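Local coordinates for ferredoxin-like protein (Thermotoga maritima, PDB 7KOE) that probably relays electrons through two [4Fe-4S] clusters of a ferredoxin-like domain, within an assembly that also holds FAD-binding electron transfer flavoprotein chains, at residues Leu7-Tyr12 with Glu59-Glu63; His20-Asp25 with Asn75-Pro81. All blocks are in the same frame, centred on the assembly; numbering follows the deposited sequence.

Contact 1: residues Leu7-Tyr12 with Glu59-Glu63; sequences LYLNRY and EGCLE. With SF4 (iron/sulfur cluster), chain M; FAD (flavin-adenine dinucleotide), chain J.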
ATOM      1  N   LEU D   7     -29.802   7.983   6.260  1.00 20.47           N
ATOM      2  CA  LEU D   7     -30.103   8.816   7.415  1.00 20.47           C
ATOM      3  C   LEU D   7     -29.800   8.107   8.719  1.00 20.47           C
ATOM      4  O   LEU D   7     -29.693   8.765   9.756  1.00 20.47           O
ATOM      5  CB  LEU D   7     -31.566   9.244   7.406  1.00 20.47           C
ATOM      6  CG  LEU D   7     -32.009  10.218   6.323  1.00 20.47           C
ATOM      7  CD1 LEU D   7     -33.409  10.670   6.624  1.00 20.47           C
ATOM      8  CD2 LEU D   7     -31.072  11.393   6.243  1.00 20.47           C
ATOM      9  N   TYR D   8     -29.678   6.782   8.691  1.00 25.24           N
ATOM     10  CA  TYR D   8     -29.256   6.041   9.868  1.00 25.24           C
ATOM     11  C   TYR D   8     -27.795   6.297  10.202  1.00 25.24           C
ATOM     12  O   TYR D   8     -27.396   6.136  11.359  1.00 25.24           O
ATOM     13  CB  TYR D   8     -29.506   4.548   9.649  1.00 25.24           C
ATOM     14  CG  TYR D   8     -29.191   3.696  10.850  1.00 25.24           C
ATOM     15  CD1 TYR D   8     -29.904   3.839  12.029  1.00 25.24           C
ATOM     16  CD2 TYR D   8     -28.167   2.764  10.809  1.00 25.24           C
ATOM     17  CE1 TYR D   8     -29.612   3.072  13.130  1.00 25.24           C
ATOM     18  CE2 TYR D   8     -27.870   1.991  11.905  1.00 25.24           C
ATOM     19  CZ  TYR D   8     -28.593   2.153  13.063  1.00 25.24           C
ATOM     20  OH  TYR D   8     -28.297   1.386  14.161  1.00 25.24           O
ATOM     21  N   LEU D   9     -26.998   6.712   9.218  1.00 19.75           N
ATOM     22  CA  LEU D   9     -25.594   7.014   9.456  1.00 19.75           C
ATOM     23  C   LEU D   9     -25.422   8.296  10.251  1.00 19.75           C
ATOM     24  O   LEU D   9     -24.455   8.427  11.006  1.00 19.75           O
ATOM     25  CB  LEU D   9     -24.868   7.131   8.124  1.00 19.75           C
ATOM     26  CG  LEU D   9     -25.107   5.969   7.172  1.00 19.75           C
ATOM     27  CD1 LEU D   9     -24.607   6.326   5.807  1.00 19.75           C
ATOM     28  CD2 LEU D   9     -24.434   4.720   7.671  1.00 19.75           C
ATOM     29  N   ASN D  10     -26.331   9.250  10.082  1.00 12.32           N
ATOM     30  CA  ASN D  10     -26.249  10.511  10.795  1.00 12.32           C
ATOM     31  C   ASN D  10     -26.584  10.314  12.263  1.00 12.32           C
ATOM     32  O   ASN D  10     -27.210   9.334  12.663  1.00 12.32           O
ATOM     33  CB  ASN D  10     -27.208  11.537  10.206  1.00 12.32           C
ATOM     34  CG  ASN D  10     -26.885  11.895   8.794  1.00 12.32           C
ATOM     35  OD1 ASN D  10     -27.710  11.749   7.903  1.00 12.32           O
ATOM     36  ND2 ASN D  10     -25.688  12.387   8.577  1.00 12.32           N
ATOM     37  N   ARG D  11     -26.165  11.272  13.071  1.00 10.50           N
ATOM     38  CA  ARG D  11     -26.478  11.276  14.486  1.00 10.50           C
ATOM     39  C   ARG D  11     -27.561  12.302  14.751  1.00 10.50           C
ATOM     40  O   ARG D  11     -27.469  13.439  14.289  1.00 10.50           O
ATOM     41  CB  ARG D  11     -25.245  11.592  15.320  1.00 10.50           C
ATOM     42  CG  ARG D  11     -25.443  11.331  16.776  1.00 10.50           C
ATOM     43  CD  ARG D  11     -24.462  12.113  17.573  1.00 10.50           C
ATOM     44  NE  ARG D  11     -24.773  12.061  18.987  1.00 10.50           N
ATOM     45  CZ  ARG D  11     -24.419  13.000  19.847  1.00 10.50           C
ATOM     46  NH1 ARG D  11     -23.747  14.058  19.433  1.00 10.50           N
ATOM     47  NH2 ARG D  11     -24.736  12.879  21.119  1.00 10.50           N
ATOM     48  N   TYR D  12     -28.581  11.897  15.488  1.00  8.97           N
ATOM     49  CA  TYR D  12     -29.690  12.769  15.811  1.00  8.97           C
ATOM     50  C   TYR D  12     -29.907  12.783  17.310  1.00  8.97           C
ATOM     51  O   TYR D  12     -29.660  11.798  18.004  1.00  8.97           O
ATOM     52  CB  TYR D  12     -30.984  12.320  15.146  1.00  8.97           C
ATOM     53  CG  TYR D  12     -31.019  12.413  13.648  1.00  8.97           C
ATOM     54  CD1 TYR D  12     -30.465  11.424  12.856  1.00  8.97           C
ATOM     55  CD2 TYR D  12     -31.637  13.472  13.024  1.00  8.97           C
ATOM     56  CE1 TYR D  12     -30.518  11.499  11.493  1.00  8.97           C
ATOM     57  CE2 TYR D  12     -31.694  13.549  11.663  1.00  8.97           C
ATOM     58  CZ  TYR D  12     -31.122  12.570  10.904  1.00  8.97           C
ATOM     59  OH  TYR D  12     -31.180  12.656   9.541  1.00  8.97           O
ATOM     60  N   GLU D  59     -38.264  13.750  11.953  1.00 15.72           N
ATOM     61  CA  GLU D  59     -37.166  13.201  12.736  1.00 15.72           C
ATOM     62  C   GLU D  59     -35.890  13.075  11.917  1.00 15.72           C
ATOM     63  O   GLU D  59     -34.794  13.140  12.478  1.00 15.72           O
ATOM     64  CB  GLU D  59     -37.582  11.853  13.320  1.00 15.72           C
ATOM     65  CG  GLU D  59     -38.173  10.896  12.313  1.00 15.72           C
ATOM     66  CD  GLU D  59     -39.685  10.879  12.334  1.00 15.72           C
ATOM     67  OE1 GLU D  59     -40.283  11.718  13.037  1.00 15.72           O
ATOM     68  OE2 GLU D  59     -40.275  10.035  11.632  1.00 15.72           O
ATOM     69  N   GLY D  60     -36.005  12.923  10.601  1.00 14.05           N
ATOM     70  CA  GLY D  60     -34.866  12.841   9.718  1.00 14.05           C
ATOM     71  C   GLY D  60     -34.438  14.130   9.082  1.00 14.05           C
ATOM     72  O   GLY D  60     -33.568  14.106   8.210  1.00 14.05           O
ATOM     73  N   CYS D  61     -35.066  15.230   9.493  1.00 11.68           N
ATOM     74  CA  CYS D  61     -34.755  16.555   8.908  1.00 11.68           C
ATOM     75  C   CYS D  61     -33.283  16.901   9.130  1.00 11.68           C
ATOM     76  O   CYS D  61     -32.818  16.832  10.279  1.00 11.68           O
ATOM     77  CB  CYS D  61     -35.632  17.646   9.503  1.00 11.68           C
ATOM     78  SG  CYS D  61     -35.468  19.223   8.632  1.00 11.68           S
ATOM     79  N   LEU D  62     -32.598  17.244   8.037  1.00 11.02           N
ATOM     80  CA  LEU D  62     -31.210  17.669   8.027  1.00 11.02           C
ATOM     81  C   LEU D  62     -31.054  19.169   8.205  1.00 11.02           C
ATOM     82  O   LEU D  62     -29.937  19.673   8.072  1.00 11.02           O
ATOM     83  CB  LEU D  62     -30.539  17.231   6.730  1.00 11.02           C
ATOM     84  CG  LEU D  62     -30.424  15.726   6.526  1.00 11.02           C
ATOM     85  CD1 LEU D  62     -30.299  15.418   5.077  1.00 11.02           C
ATOM     86  CD2 LEU D  62     -29.239  15.183   7.263  1.00 11.02           C
ATOM     87  N   GLU D  63     -32.158  19.880   8.466  1.00 10.48           N
ATOM     88  CA  GLU D  63     -32.189  21.302   8.827  1.00 10.48           C
ATOM     89  C   GLU D  63     -31.602  22.191   7.741  1.00 10.48           C
ATOM     90  O   GLU D  63     -31.056  23.256   8.021  1.00 10.48           O
ATOM     91  CB  GLU D  63     -31.485  21.568  10.153  1.00 10.48           C
ATOM     92  CG  GLU D  63     -31.867  20.664  11.281  1.00 10.48           C
ATOM     93  CD  GLU D  63     -31.056  20.965  12.507  1.00 10.48           C
ATOM     94  OE1 GLU D  63     -30.297  21.952  12.491  1.00 10.48           O
ATOM     95  OE2 GLU D  63     -31.160  20.220  13.489  1.00 10.48           O
TER
HETATM   96 FE1  SF4 M 601     -35.538  18.958   6.888  1.00 11.58          FE
HETATM   97 FE2  SF4 M 601     -33.918  20.024   4.573  1.00 11.58          FE
HETATM   98 FE3  SF4 M 601     -36.793  20.877   4.923  1.00 11.58          FE
HETATM   99 FE4  SF4 M 601     -36.151  18.052   4.074  1.00 11.58          FE
HETATM  100  S1  SF4 M 601     -35.662  19.997   3.341  1.00 11.58           S
HETATM  101  S2  SF4 M 601     -37.281  18.932   5.656  1.00 11.58           S
HETATM  102  S3  SF4 M 601     -34.406  18.079   5.305  1.00 11.58           S
HETATM  103  S4  SF4 M 601     -35.050  20.903   6.156  1.00 11.58           S
HETATM  104  PA  FAD J 701     -44.210   2.509   7.074  1.00 32.97           P
HETATM  105  O1A FAD J 701     -45.097   3.344   6.239  1.00 32.97           O
HETATM  106  O2A FAD J 701     -42.748   2.575   6.663  1.00 32.97           O
HETATM  107  O5B FAD J 701     -44.736   1.065   7.121  1.00 32.97           O
HETATM  108  C5B FAD J 701     -45.973   0.701   6.477  1.00 32.97           C
HETATM  109  C4B FAD J 701     -45.948  -0.776   6.190  1.00 32.97           C
HETATM  110  O4B FAD J 701     -47.242  -1.348   6.488  1.00 32.97           O
HETATM  111  C3B FAD J 701     -45.632  -1.149   4.742  1.00 32.97           C
HETATM  112  O3B FAD J 701     -44.736  -2.252   4.690  1.00 32.97           O
HETATM  113  C2B FAD J 701     -47.008  -1.502   4.173  1.00 32.97           C
HETATM  114  O2B FAD J 701     -46.922  -2.454   3.121  1.00 32.97           O
HETATM  115  C1B FAD J 701     -47.668  -2.125   5.395  1.00 32.97           C
HETATM  116  N9A FAD J 701     -49.125  -2.123   5.361  1.00 32.97           N
HETATM  117  C8A FAD J 701     -49.937  -1.222   4.725  1.00 32.97           C
HETATM  118  N7A FAD J 701     -51.218  -1.471   4.858  1.00 32.97           N
HETATM  119  C5A FAD J 701     -51.250  -2.619   5.634  1.00 32.97           C
HETATM  120  C6A FAD J 701     -52.310  -3.400   6.134  1.00 32.97           C
HETATM  121  N6A FAD J 701     -53.600  -3.130   5.916  1.00 32.97           N
HETATM  122  N1A FAD J 701     -51.995  -4.485   6.876  1.00 32.97           N
HETATM  123  C2A FAD J 701     -50.708  -4.760   7.100  1.00 32.97           C
HETATM  124  N3A FAD J 701     -49.628  -4.097   6.684  1.00 32.97           N
HETATM  125  C4A FAD J 701     -49.968  -3.032   5.949  1.00 32.97           C
HETATM  126  N1  FAD J 701     -39.144   4.544  13.937  1.00 32.97           N
HETATM  127  C2  FAD J 701     -39.541   3.763  14.977  1.00 32.97           C
HETATM  128  O2  FAD J 701     -40.463   2.963  14.855  1.00 32.97           O
HETATM  129  N3  FAD J 701     -38.899   3.854  16.187  1.00 32.97           N
HETATM  130  C4  FAD J 701     -37.858   4.679  16.479  1.00 32.97           C
HETATM  131  O4  FAD J 701     -37.361   4.679  17.602  1.00 32.97           O
HETATM  132  C4X FAD J 701     -37.448   5.514  15.377  1.00 32.97           C
HETATM  133  N5  FAD J 701     -36.472   6.321  15.572  1.00 32.97           N
HETATM  134  C5X FAD J 701     -36.072   7.117  14.530  1.00 32.97           C
HETATM  135  C6  FAD J 701     -35.017   7.994  14.737  1.00 32.97           C
HETATM  136  C7  FAD J 701     -34.571   8.821  13.717  1.00 32.97           C
HETATM  137  C7M FAD J 701     -33.425   9.758  13.981  1.00 32.97           C
HETATM  138  C8  FAD J 701     -35.190   8.769  12.460  1.00 32.97           C
HETATM  139  C8M FAD J 701     -34.727   9.638  11.333  1.00 32.97           C
HETATM  140  C9  FAD J 701     -36.246   7.892  12.248  1.00 32.97           C
HETATM  141  C9A FAD J 701     -36.690   7.072  13.275  1.00 32.97           C
HETATM  142  N10 FAD J 701     -37.738   6.154  13.094  1.00 32.97           N
HETATM  143  C10 FAD J 701     -38.159   5.373  14.136  1.00 32.97           C
HETATM  144  C1' FAD J 701     -38.463   6.090  11.816  1.00 32.97           C
HETATM  145  C2' FAD J 701     -37.989   4.993  10.876  1.00 32.97           C
HETATM  146  O2' FAD J 701     -36.845   5.429  10.141  1.00 32.97           O
HETATM  147  C3' FAD J 701     -39.117   4.672   9.898  1.00 32.97           C
HETATM  148  O3' FAD J 701     -39.333   5.808   9.070  1.00 32.97           O
HETATM  149  C4' FAD J 701     -40.436   4.312  10.577  1.00 32.97           C
HETATM  150  O4' FAD J 701     -40.227   3.246  11.502  1.00 32.97           O
HETATM  151  C5' FAD J 701     -41.519   3.921   9.599  1.00 32.97           C
HETATM  152  O5' FAD J 701     -42.635   3.388  10.340  1.00 32.97           O
HETATM  153  P   FAD J 701     -43.532   2.241   9.755  1.00 32.97           P
HETATM  154  O1P FAD J 701     -44.539   1.872  10.845  1.00 32.97           O
HETATM  155  O2P FAD J 701     -42.728   1.154   9.227  1.00 32.97           O
HETATM  156  O3P FAD J 701     -44.306   2.955   8.590  1.00 32.97           O
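Tyr-12 reaches across to the backbone of Glu-59 to Cys-61, and its hydroxyl makes the one hydrogen bond between the two segments, OH to Gly-60 O at 3.1 Å. The approach is steep: the phenol oxygen stands 52° out of the carbonyl plane, with a C=O...O angle of 104°, so it bonds over the carbonyl and not on a lone pair. Two more carbonyls meet the ring, Cys-61 O at its edge near the plane and Glu-59 O obliquely. Tyr-12 CG lies beside its own backbone N (chi1 -67°), which turns the ring toward this row of oxygens.

The leucines make looser van der Waals contacts: Leu-7 CD1 rests 3.8 Å from Gly-60 O, while CD2 makes the apolar contact with Leu-62 CD1 at 4.3 Å. Leu-62 turns its CD2 to Asn-10 OD1 at 3.8 Å, the two side chains crossing at about a right angle; the amide nitrogen of Asn-10 is hydrogen-bonded to the backbone of another protein chain.

Cofactors flank the contact. Tyr-12 CD1 lies 3.6 Å from FAD C7M, and Gly-60 CA is equally near C8M, so the dimethylbenzene end of the flavin rests on both segments; Glu-59 CG adds a contact to FAD C9. The FAD is also hydrogen-bonded by residues of an electron transfer flavoprotein chain, such as its Gln-282. Cys-61 points the other way, its SG ligating an iron of the cluster and accepting a hydrogen bond from Glu-63 N.

In the fold, Leu-7 to Tyr-12 link helix 3-7 to strand 12-13, and Glu-59 to Glu-63 link strand 53-56 to helix 66-70. Strand 86-87, the antiparallel partner of 12-13, closes the group: its Val-87 packs on both Tyr-12 and Leu-62.

Contact 2: residues His20-Asp25 with Asn75-Pro81; sequences HLKIKD and NIEWNYP. With SF4 (iron/sulfur cluster), chain N; SF4 (iron/sulfur cluster), chain M.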
ATOM      1  N   HIS D  20     -40.535  20.602  14.500  1.00  9.55           N
ATOM      2  CA  HIS D  20     -40.098  21.891  13.991  1.00  9.55           C
ATOM      3  C   HIS D  20     -40.543  22.141  12.561  1.00  9.55           C
ATOM      4  O   HIS D  20     -40.315  23.236  12.045  1.00  9.55           O
ATOM      5  CB  HIS D  20     -38.581  22.001  14.088  1.00  9.55           C
ATOM      6  CG  HIS D  20     -37.853  20.976  13.281  1.00  9.55           C
ATOM      7  ND1 HIS D  20     -37.752  19.659  13.665  1.00  9.55           N
ATOM      8  CD2 HIS D  20     -37.188  21.079  12.109  1.00  9.55           C
ATOM      9  CE1 HIS D  20     -37.060  18.992  12.761  1.00  9.55           C
ATOM     10  NE2 HIS D  20     -36.705  19.831  11.808  1.00  9.55           N
ATOM     11  N   LEU D  21     -41.169  21.167  11.915  1.00 10.18           N
ATOM     12  CA  LEU D  21     -41.715  21.322  10.572  1.00 10.18           C
ATOM     13  C   LEU D  21     -43.219  21.135  10.666  1.00 10.18           C
ATOM     14  O   LEU D  21     -43.709  20.005  10.706  1.00 10.18           O
ATOM     15  CB  LEU D  21     -41.122  20.314   9.605  1.00 10.18           C
ATOM     16  CG  LEU D  21     -39.623  20.121   9.644  1.00 10.18           C
ATOM     17  CD1 LEU D  21     -39.296  18.856   8.933  1.00 10.18           C
ATOM     18  CD2 LEU D  21     -38.972  21.271   8.977  1.00 10.18           C
ATOM     19  N   LYS D  22     -43.947  22.235  10.702  1.00 13.79           N
ATOM     20  CA  LYS D  22     -45.397  22.208  10.679  1.00 13.79           C
ATOM     21  C   LYS D  22     -45.854  22.777   9.349  1.00 13.79           C
ATOM     22  O   LYS D  22     -45.230  23.694   8.813  1.00 13.79           O
ATOM     23  CB  LYS D  22     -45.976  23.013  11.841  1.00 13.79           C
ATOM     24  CG  LYS D  22     -47.441  22.762  12.111  1.00 13.79           C
ATOM     25  CD  LYS D  22     -47.935  23.626  13.253  1.00 13.79           C
ATOM     26  CE  LYS D  22     -47.962  25.092  12.862  1.00 13.79           C
ATOM     27  NZ  LYS D  22     -49.019  25.375  11.858  1.00 13.79           N
ATOM     28  N   ILE D  23     -46.921  22.220   8.802  1.00 14.86           N
ATOM     29  CA  ILE D  23     -47.519  22.733   7.581  1.00 14.86           C
ATOM     30  C   ILE D  23     -48.694  23.612   7.974  1.00 14.86           C
ATOM     31  O   ILE D  23     -49.589  23.173   8.707  1.00 14.86           O
ATOM     32  CB  ILE D  23     -47.935  21.595   6.643  1.00 14.86           C
ATOM     33  CG1 ILE D  23     -46.686  21.053   5.963  1.00 14.86           C
ATOM     34  CG2 ILE D  23     -48.934  22.073   5.624  1.00 14.86           C
ATOM     35  CD1 ILE D  23     -46.954  20.003   4.981  1.00 14.86           C
ATOM     36  N   LYS D  24     -48.672  24.861   7.504  1.00 16.12           N
ATOM     37  CA  LYS D  24     -49.614  25.867   7.977  1.00 16.12           C
ATOM     38  C   LYS D  24     -51.031  25.582   7.503  1.00 16.12           C
ATOM     39  O   LYS D  24     -51.997  25.860   8.221  1.00 16.12           O
ATOM     40  CB  LYS D  24     -49.169  27.249   7.511  1.00 16.12           C
ATOM     41  CG  LYS D  24     -47.854  27.709   8.085  1.00 16.12           C
ATOM     42  CD  LYS D  24     -47.360  28.942   7.362  1.00 16.12           C
ATOM     43  CE  LYS D  24     -46.214  29.592   8.106  1.00 16.12           C
ATOM     44  NZ  LYS D  24     -45.486  30.567   7.254  1.00 16.12           N
ATOM     45  N   ASP D  25     -51.177  25.029   6.305  1.00 23.83           N
ATOM     46  CA  ASP D  25     -52.490  24.777   5.723  1.00 23.83           C
ATOM     47  C   ASP D  25     -52.391  23.530   4.861  1.00 23.83           C
ATOM     48  O   ASP D  25     -51.764  23.558   3.801  1.00 23.83           O
ATOM     49  CB  ASP D  25     -52.963  25.971   4.902  1.00 23.83           C
ATOM     50  CG  ASP D  25     -54.467  26.038   4.778  1.00 23.83           C
ATOM     51  OD1 ASP D  25     -55.074  25.054   4.310  1.00 23.83           O
ATOM     52  OD2 ASP D  25     -55.045  27.083   5.144  1.00 23.83           O
ATOM     53  N   ASN D  75     -46.507  27.751   2.979  1.00 18.50           N
ATOM     54  CA  ASN D  75     -47.219  27.057   4.054  1.00 18.50           C
ATOM     55  C   ASN D  75     -46.383  25.913   4.625  1.00 18.50           C
ATOM     56  O   ASN D  75     -46.828  24.780   4.775  1.00 18.50           O
ATOM     57  CB  ASN D  75     -48.580  26.568   3.571  1.00 18.50           C
ATOM     58  CG  ASN D  75     -48.483  25.632   2.409  1.00 18.50           C
ATOM     59  OD1 ASN D  75     -47.708  25.854   1.488  1.00 18.50           O
ATOM     60  ND2 ASN D  75     -49.251  24.556   2.457  1.00 18.50           N
ATOM     61  N   ILE D  76     -45.151  26.237   4.989  1.00 12.03           N
ATOM     62  CA  ILE D  76     -44.337  25.365   5.821  1.00 12.03           C
ATOM     63  C   ILE D  76     -43.831  26.224   6.966  1.00 12.03           C
ATOM     64  O   ILE D  76     -42.983  27.099   6.763  1.00 12.03           O
ATOM     65  CB  ILE D  76     -43.182  24.708   5.054  1.00 12.03           C
ATOM     66  CG1 ILE D  76     -43.738  23.693   4.060  1.00 12.03           C
ATOM     67  CG2 ILE D  76     -42.249  24.006   6.016  1.00 12.03           C
ATOM     68  CD1 ILE D  76     -42.722  22.817   3.411  1.00 12.03           C
ATOM     69  N   GLU D  77     -44.387  26.013   8.154  1.00 14.21           N
ATOM     70  CA  GLU D  77     -43.873  26.662   9.347  1.00 14.21           C
ATOM     71  C   GLU D  77     -42.557  25.986   9.686  1.00 14.21           C
ATOM     72  O   GLU D  77     -42.531  24.937  10.333  1.00 14.21           O
ATOM     73  CB  GLU D  77     -44.875  26.570  10.498  1.00 14.21           C
ATOM     74  CG  GLU D  77     -44.399  27.156  11.818  1.00 14.21           C
ATOM     75  CD  GLU D  77     -43.934  28.591  11.695  1.00 14.21           C
ATOM     76  OE1 GLU D  77     -44.663  29.407  11.093  1.00 14.21           O
ATOM     77  OE2 GLU D  77     -42.838  28.905  12.206  1.00 14.21           O
ATOM     78  N   TRP D  78     -41.465  26.557   9.208  1.00  7.39           N
ATOM     79  CA  TRP D  78     -40.153  25.947   9.316  1.00  7.39           C
ATOM     80  C   TRP D  78     -39.399  26.612  10.449  1.00  7.39           C
ATOM     81  O   TRP D  78     -39.223  27.832  10.454  1.00  7.39           O
ATOM     82  CB  TRP D  78     -39.387  26.092   8.007  1.00  7.39           C
ATOM     83  CG  TRP D  78     -38.085  25.375   7.951  1.00  7.39           C
ATOM     84  CD1 TRP D  78     -37.864  24.150   7.431  1.00  7.39           C
ATOM     85  CD2 TRP D  78     -36.814  25.854   8.399  1.00  7.39           C
ATOM     86  NE1 TRP D  78     -36.544  23.813   7.546  1.00  7.39           N
ATOM     87  CE2 TRP D  78     -35.877  24.849   8.135  1.00  7.39           C
ATOM     88  CE3 TRP D  78     -36.379  27.034   9.003  1.00  7.39           C
ATOM     89  CZ2 TRP D  78     -34.543  24.982   8.455  1.00  7.39           C
ATOM     90  CZ3 TRP D  78     -35.059  27.160   9.320  1.00  7.39           C
ATOM     91  CH2 TRP D  78     -34.155  26.147   9.043  1.00  7.39           C
ATOM     92  N   ASN D  79     -38.957  25.811  11.399  1.00  9.55           N
ATOM     93  CA  ASN D  79     -38.046  26.252  12.431  1.00  9.55           C
ATOM     94  C   ASN D  79     -36.844  25.328  12.432  1.00  9.55           C
ATOM     95  O   ASN D  79     -36.890  24.218  11.903  1.00  9.55           O
ATOM     96  CB  ASN D  79     -38.703  26.237  13.811  1.00  9.55           C
ATOM     97  CG  ASN D  79     -39.681  27.360  13.997  1.00  9.55           C
ATOM     98  OD1 ASN D  79     -39.336  28.529  13.842  1.00  9.55           O
ATOM     99  ND2 ASN D  79     -40.920  27.017  14.318  1.00  9.55           N
ATOM    100  N   TYR D  80     -35.764  25.800  13.018  1.00  8.00           N
ATOM    101  CA  TYR D  80     -34.746  24.885  13.454  1.00  8.00           C
ATOM    102  C   TYR D  80     -35.279  24.127  14.659  1.00  8.00           C
ATOM    103  O   TYR D  80     -36.153  24.622  15.372  1.00  8.00           O
ATOM    104  CB  TYR D  80     -33.474  25.634  13.827  1.00  8.00           C
ATOM    105  CG  TYR D  80     -32.604  25.997  12.658  1.00  8.00           C
ATOM    106  CD1 TYR D  80     -32.070  25.018  11.841  1.00  8.00           C
ATOM    107  CD2 TYR D  80     -32.307  27.318  12.379  1.00  8.00           C
ATOM    108  CE1 TYR D  80     -31.266  25.347  10.777  1.00  8.00           C
ATOM    109  CE2 TYR D  80     -31.510  27.656  11.316  1.00  8.00           C
ATOM    110  CZ  TYR D  80     -30.994  26.668  10.519  1.00  8.00           C
ATOM    111  OH  TYR D  80     -30.196  27.008   9.458  1.00  8.00           O
ATOM    112  N   PRO D  81     -34.772  22.924  14.916  1.00  7.52           N
ATOM    113  CA  PRO D  81     -35.015  22.298  16.215  1.00  7.52           C
ATOM    114  C   PRO D  81     -34.356  23.107  17.315  1.00  7.52           C
ATOM    115  O   PRO D  81     -33.519  23.976  17.070  1.00  7.52           O
ATOM    116  CB  PRO D  81     -34.373  20.919  16.071  1.00  7.52           C
ATOM    117  CG  PRO D  81     -34.302  20.686  14.634  1.00  7.52           C
ATOM    118  CD  PRO D  81     -34.087  22.005  13.999  1.00  7.52           C
TER
HETATM  119 FE1  SF4 N 602     -48.214  21.904   0.457  1.00 23.68          FE
HETATM  120 FE2  SF4 N 602     -46.848  22.287  -2.208  1.00 23.68          FE
HETATM  121 FE3  SF4 N 602     -45.278  21.266   0.161  1.00 23.68          FE
HETATM  122 FE4  SF4 N 602     -46.214  24.136   0.094  1.00 23.68          FE
HETATM  123  S1  SF4 N 602     -45.063  22.893  -1.205  1.00 23.68           S
HETATM  124  S2  SF4 N 602     -46.429  22.509   1.460  1.00 23.68           S
HETATM  125  S3  SF4 N 602     -47.999  23.530  -0.908  1.00 23.68           S
HETATM  126  S4  SF4 N 602     -47.063  20.660  -0.841  1.00 23.68           S
HETATM  127 FE1  SF4 M 601     -35.538  18.958   6.888  1.00 11.58          FE
HETATM  128 FE2  SF4 M 601     -33.918  20.024   4.573  1.00 11.58          FE
HETATM  129 FE3  SF4 M 601     -36.793  20.877   4.923  1.00 11.58          FE
HETATM  130 FE4  SF4 M 601     -36.151  18.052   4.074  1.00 11.58          FE
HETATM  131  S1  SF4 M 601     -35.662  19.997   3.341  1.00 11.58           S
HETATM  132  S2  SF4 M 601     -37.281  18.932   5.656  1.00 11.58           S
HETATM  133  S3  SF4 M 601     -34.406  18.079   5.305  1.00 11.58           S
HETATM  134  S4  SF4 M 601     -35.050  20.903   6.156  1.00 11.58           S
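His-20 and Pro-81 meet at the closely packed side of the contact, Pro-81 CG sitting squarely over one face of the imidazole, 3.6 Å from its centroid, in a CH-pi contact, while Leu-21 CG covers the opposite face nearer the rim and Asn-79 O comes up at the ring edge. With CG between the backbone N and the carbonyl carbon (chi1 62°), the imidazole is brought up against Pro-81, beyond the end of strand 77-78. Next to it, Leu-21 and Trp-78 lie side by side and point the same way, Leu-21 CD2 touching Trp-78 CD1 at 3.5 Å. Both reach one iron-sulfur cluster: the indole meets it edge-on, Trp-78 NE1 being 3.6 Å from S4, and Leu-21 CD1 nears S2. Arg-68 adds a cation-pi contact to the indole.

The backbones run antiparallel. Lys-22 and Glu-77 are the hydrogen-bonded pair, with Lys-22 N to Glu-77 O at 3.1 Å and a weak return bond; Asn-79 N to His-20 O, at 3.0 Å, continues the ladder. Further on, Lys-24 N approaches Asn-75 O from above the carbonyl plane, 70° out of it. Asn-75 ND2 then closes this end on Asp-25 O at 3.0 Å, in the amide plane, with the second cluster beside the amide.

The solvent side, carrying the exposed Lys-22 and Lys-24 with Glu-77, is looser. Lys-22 meets Glu-77 CB to CB; Lys-24 lays CE beside Glu-77 OE1. Lys-24 NZ stays 4.1 Å from Glu-77 OE1, beyond a salt bridge, and is hydrogen-bonded to Gly-74 O instead.

Pairing an early strand with a late one, with a cluster near either end, is characteristic of the two-[4Fe-4S] bacterial ferredoxin fold.

Contacts 1 and 2 have centres about 17 Å apart, on opposite sides of the chain's centre, and their segments alternate along the sequence. They touch beside the chain M cluster, Cys-61 SG lying 3.9 Å from Leu-21 CD1 and Cys-61 CB 3.4 Å from His-20 NE2; further from it, Glu-63 OE2 packs on Pro-81 CG. Together they line a row of redox centres. From FAD C8M, which packs against contact 1, to FE1 of the chain M cluster is 10.4 Å; from FE3 of that cluster to FE3 of the chain N cluster, beside Asn-75 in contact 2, is 9.7 Å. Both gaps suit electron tunnelling, consistent with a flavin-to-ferredoxin relay.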